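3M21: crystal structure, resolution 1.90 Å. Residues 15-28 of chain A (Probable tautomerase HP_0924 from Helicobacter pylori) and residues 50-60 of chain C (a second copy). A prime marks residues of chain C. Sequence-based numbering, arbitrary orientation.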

# COMPACT_ATOMS: atom_id res chain seq x y z
N THR A 15 -18.69 6.79 11.21
CA THR A 15 -18.92 8.22 11.37
C THR A 15 -17.58 8.88 11.61
O THR A 15 -16.58 8.19 11.86
CB THR A 15 -19.81 8.51 12.59
OG1 THR A 15 -19.12 8.09 13.78
CG2 THR A 15 -21.11 7.75 12.47
N ASN A 16 -17.55 10.20 11.56
CA ASN A 16 -16.31 10.93 11.80
C ASN A 16 -15.82 10.70 13.22
O ASN A 16 -14.62 10.76 13.49
CB ASN A 16 -16.50 12.43 11.57
CG ASN A 16 -16.78 12.77 10.12
OD1 ASN A 16 -16.24 12.15 9.21
ND2 ASN A 16 -17.63 13.77 9.90
N GLU A 17 -16.75 10.43 14.14
CA GLU A 17 -16.36 10.18 15.51
C GLU A 17 -15.69 8.82 15.62
O GLU A 17 -14.68 8.68 16.32
CB GLU A 17 -17.57 10.25 16.44
CG GLU A 17 -17.18 10.14 17.92
CD GLU A 17 -18.31 10.52 18.87
OE1 GLU A 17 -19.32 9.78 18.91
OE2 GLU A 17 -18.18 11.56 19.56
N GLN A 18 -16.24 7.83 14.94
CA GLN A 18 -15.67 6.49 14.97
C GLN A 18 -14.29 6.53 14.32
O GLN A 18 -13.36 5.86 14.76
CB GLN A 18 -16.57 5.50 14.22
CG GLN A 18 -17.93 5.27 14.87
CD GLN A 18 -18.82 4.36 14.07
OE1 GLN A 18 -19.12 4.64 12.90
NE2 GLN A 18 -19.25 3.26 14.67
N LYS A 19 -14.16 7.34 13.27
CA LYS A 19 -12.87 7.47 12.60
C LYS A 19 -11.86 8.07 13.58
O LYS A 19 -10.71 7.65 13.62
CB LYS A 19 -13.00 8.36 11.35
CG LYS A 19 -13.84 7.78 10.21
CD LYS A 19 -13.95 8.79 9.07
CE LYS A 19 -14.89 8.33 7.97
NZ LYS A 19 -15.06 9.41 6.95
N GLN A 20 -12.30 9.04 14.37
CA GLN A 20 -11.42 9.67 15.35
C GLN A 20 -10.97 8.64 16.38
O GLN A 20 -9.80 8.61 16.79
CB GLN A 20 -12.14 10.83 16.07
CG GLN A 20 -12.46 12.01 15.17
CD GLN A 20 -13.36 13.04 15.84
OE1 GLN A 20 -13.08 13.49 16.95
NE2 GLN A 20 -14.44 13.41 15.17
N GLN A 21 -11.90 7.78 16.78
CA GLN A 21 -11.60 6.73 17.76
C GLN A 21 -10.59 5.73 17.18
O GLN A 21 -9.75 5.20 17.91
CB GLN A 21 -12.88 6.01 18.18
CG GLN A 21 -13.92 6.95 18.80
CD GLN A 21 -15.12 6.22 19.36
OE1 GLN A 21 -15.80 5.46 18.66
NE2 GLN A 21 -15.41 6.46 20.64
N LEU A 22 -10.66 5.48 15.88
CA LEU A 22 -9.71 4.56 15.26
C LEU A 22 -8.31 5.16 15.25
O LEU A 22 -7.34 4.48 15.60
CB LEU A 22 -10.15 4.19 13.84
CG LEU A 22 -11.37 3.28 13.68
CD1 LEU A 22 -11.55 2.92 12.20
CD2 LEU A 22 -11.19 2.00 14.50
N ILE A 23 -8.21 6.42 14.84
CA ILE A 23 -6.91 7.10 14.79
C ILE A 23 -6.28 7.14 16.18
O ILE A 23 -5.09 6.83 16.34
CB ILE A 23 -7.05 8.55 14.24
CG1 ILE A 23 -7.48 8.51 12.76
CG2 ILE A 23 -5.73 9.30 14.38
CD1 ILE A 23 -7.74 9.85 12.15
N GLU A 24 -7.08 7.49 17.18
CA GLU A 24 -6.61 7.56 18.56
C GLU A 24 -6.21 6.19 19.08
O GLU A 24 -5.15 6.03 19.69
CB GLU A 24 -7.71 8.11 19.47
CG GLU A 24 -8.08 9.54 19.21
CD GLU A 24 -9.15 10.02 20.15
OE1 GLU A 24 -8.99 9.84 21.38
OE2 GLU A 24 -10.16 10.58 19.66
N GLY A 25 -7.08 5.21 18.85
CA GLY A 25 -6.83 3.85 19.30
C GLY A 25 -5.57 3.22 18.73
O GLY A 25 -4.82 2.57 19.45
N VAL A 26 -5.35 3.40 17.43
CA VAL A 26 -4.16 2.85 16.78
C VAL A 26 -2.91 3.58 17.26
O VAL A 26 -1.87 2.96 17.49
CB VAL A 26 -4.23 2.99 15.24
CG1 VAL A 26 -2.93 2.47 14.62
CG2 VAL A 26 -5.42 2.21 14.70
N SER A 27 -3.02 4.89 17.40
CA SER A 27 -1.89 5.69 17.84
C SER A 27 -1.52 5.35 19.28
O SER A 27 -0.34 5.20 19.60
CB SER A 27 -2.21 7.18 17.72
OG SER A 27 -2.49 7.52 16.36
N ASP A 28 -2.51 5.22 20.15
CA ASP A 28 -2.22 4.88 21.53
C ASP A 28 -1.65 3.47 21.60
O ASP A 28 -0.75 3.19 22.39
CB ASP A 28 -3.48 5.00 22.40
CG ASP A 28 -3.91 6.44 22.61
OD1 ASP A 28 -3.03 7.29 22.88
OD2 ASP A 28 -5.12 6.73 22.52
N SER C 50 -10.23 14.86 5.15
CA SER C 50 -9.64 15.40 6.37
C SER C 50 -10.00 14.59 7.62
O SER C 50 -9.22 14.53 8.58
CB SER C 50 -10.07 16.86 6.58
OG SER C 50 -11.47 16.94 6.84
N ASN C 51 -11.16 13.95 7.61
CA ASN C 51 -11.60 13.16 8.76
C ASN C 51 -11.00 11.76 8.78
O ASN C 51 -11.11 11.04 9.77
CB ASN C 51 -13.13 13.05 8.76
CG ASN C 51 -13.80 14.37 8.99
OD1 ASN C 51 -13.79 14.89 10.10
ND2 ASN C 51 -14.39 14.94 7.94
N ASN C 52 -10.36 11.39 7.67
CA ASN C 52 -9.78 10.07 7.51
C ASN C 52 -8.26 10.02 7.63
O ASN C 52 -7.66 8.95 7.55
CB ASN C 52 -10.18 9.52 6.14
CG ASN C 52 -11.63 9.13 6.08
OD1 ASN C 52 -12.52 9.92 6.40
ND2 ASN C 52 -11.89 7.89 5.65
N TYR C 53 -7.65 11.18 7.82
CA TYR C 53 -6.21 11.28 7.95
C TYR C 53 -5.87 11.69 9.38
O TYR C 53 -6.42 12.67 9.89
CB TYR C 53 -5.68 12.34 6.97
CG TYR C 53 -4.21 12.24 6.68
CD1 TYR C 53 -3.75 11.79 5.45
CD2 TYR C 53 -3.26 12.63 7.63
CE1 TYR C 53 -2.39 11.74 5.17
CE2 TYR C 53 -1.91 12.58 7.36
CZ TYR C 53 -1.48 12.13 6.12
OH TYR C 53 -0.13 12.08 5.84
N GLY C 54 -4.98 10.95 10.02
CA GLY C 54 -4.61 11.27 11.38
C GLY C 54 -3.13 11.56 11.53
O GLY C 54 -2.29 10.99 10.83
N LEU C 55 -2.81 12.45 12.46
CA LEU C 55 -1.43 12.82 12.74
C LEU C 55 -1.35 13.16 14.23
O LEU C 55 -2.05 14.04 14.70
CB LEU C 55 -1.02 14.03 11.90
CG LEU C 55 0.40 14.56 12.08
CD1 LEU C 55 1.41 13.51 11.62
CD2 LEU C 55 0.58 15.84 11.28
N GLY C 56 -0.50 12.43 14.95
CA GLY C 56 -0.36 12.68 16.37
C GLY C 56 -1.57 12.25 17.18
O GLY C 56 -1.76 12.69 18.31
N GLY C 57 -2.40 11.39 16.60
CA GLY C 57 -3.58 10.91 17.30
C GLY C 57 -4.84 11.71 17.02
O GLY C 57 -5.92 11.39 17.52
N GLU C 58 -4.71 12.75 16.20
CA GLU C 58 -5.84 13.61 15.86
C GLU C 58 -6.06 13.67 14.34
O GLU C 58 -5.11 13.61 13.57
CB GLU C 58 -5.61 15.02 16.40
N SER C 59 -7.31 13.80 13.92
CA SER C 59 -7.62 13.87 12.50
C SER C 59 -7.22 15.24 11.95
O SER C 59 -7.20 16.23 12.68
CB SER C 59 -9.12 13.63 12.26
OG SER C 59 -9.91 14.69 12.79
N VAL C 60 -6.89 15.28 10.67
CA VAL C 60 -6.50 16.53 10.05
C VAL C 60 -7.64 17.53 10.17
O VAL C 60 -7.41 18.74 10.27
CB VAL C 60 -6.13 16.33 8.57
CG1 VAL C 60 -5.89 17.67 7.90
CG2 VAL C 60 -4.89 15.46 8.47
O HOH W 1 -12.29 11.73 12.12
O HOH W 2 -2.25 9.55 14.54

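The chain A stretch is a helix from Asn16 onward, and the chain C stretch lies along one side of it. Together they bury 475 Å².

Asn51′ is the first residue to touch it. Its CA-CB bond points toward the helix, and its CB lies 3.3 Å from Asn16 OD1. Water 1 donates to Asn51′ O at 2.7 Å and to Asn16 O at 2.9 Å, so one water joins two backbone acceptors that could not bond each other. Asn51′ O also lies 3.6 Å from Lys19 CB.

Asn52′ provides the one direct hydrogen bond between the stretches. Lys19 NZ donates to Asn52′ OD1 at 2.6 Å. The lysine leaves the helix toward chain C with chi1 m and its other three chi angles t. This extended chain carries the charged amine to the amide oxygen, while its CD packs 4.3 Å from Asn51′ CB. Both Lys19 and Asn52′ are buried, and Lys19 NZ and Asn52′ ND2 have further hydrogen bonds elsewhere in the structure.

Tyr53′ lies in a strand, with its CA-CB bond pointing away. Its backbone still meets the helix: Tyr53′ C is 3.8 Å from Ile23 CD1.

Gly54′ leaves room for Ile23. Its CA is 3.5 Å from Ile23 CD1, and a CB placed here would sit 2.3 Å from Ile23 CG2, a clash. Ile23 is buried and has the largest area covered by the other stretch, 92 Å². Ile23 CD1 and CG2 both lie near Gly54′, and CG2 also reaches Gly57′.

Leu55′ points away. It opens a type I' turn that ends at Glu58′, with Leu55′ N donating to Glu58′ O at 2.8 Å. Gly56′ and Gly57′ fill the middle of the turn. Both have positive phi, which favours glycine.

Gly57′ lies against the helix, its CA 4.7 Å from Glu24 CA. Its C is 3.7 Å from Ile23 CG2, and its O is 3.3 Å from Glu24 CG. Ser27 OG is 3.7 Å from Gly57′ CA. Ser27 OG donates to Ile23 O at 2.7 Å within the helix and accepts from water 2 at 2.7 Å. That water accepts from Gly57′ N at 2.8 Å, so a small polar side chain links the helix to the turn.

Glu58′ points away, and its side chain is not modelled beyond CB. Ser59′ turns back toward the helix. Its CB packs 4.0 Å from Ile23 CD1, and its OG lies 4.4 Å from Gln20 CG.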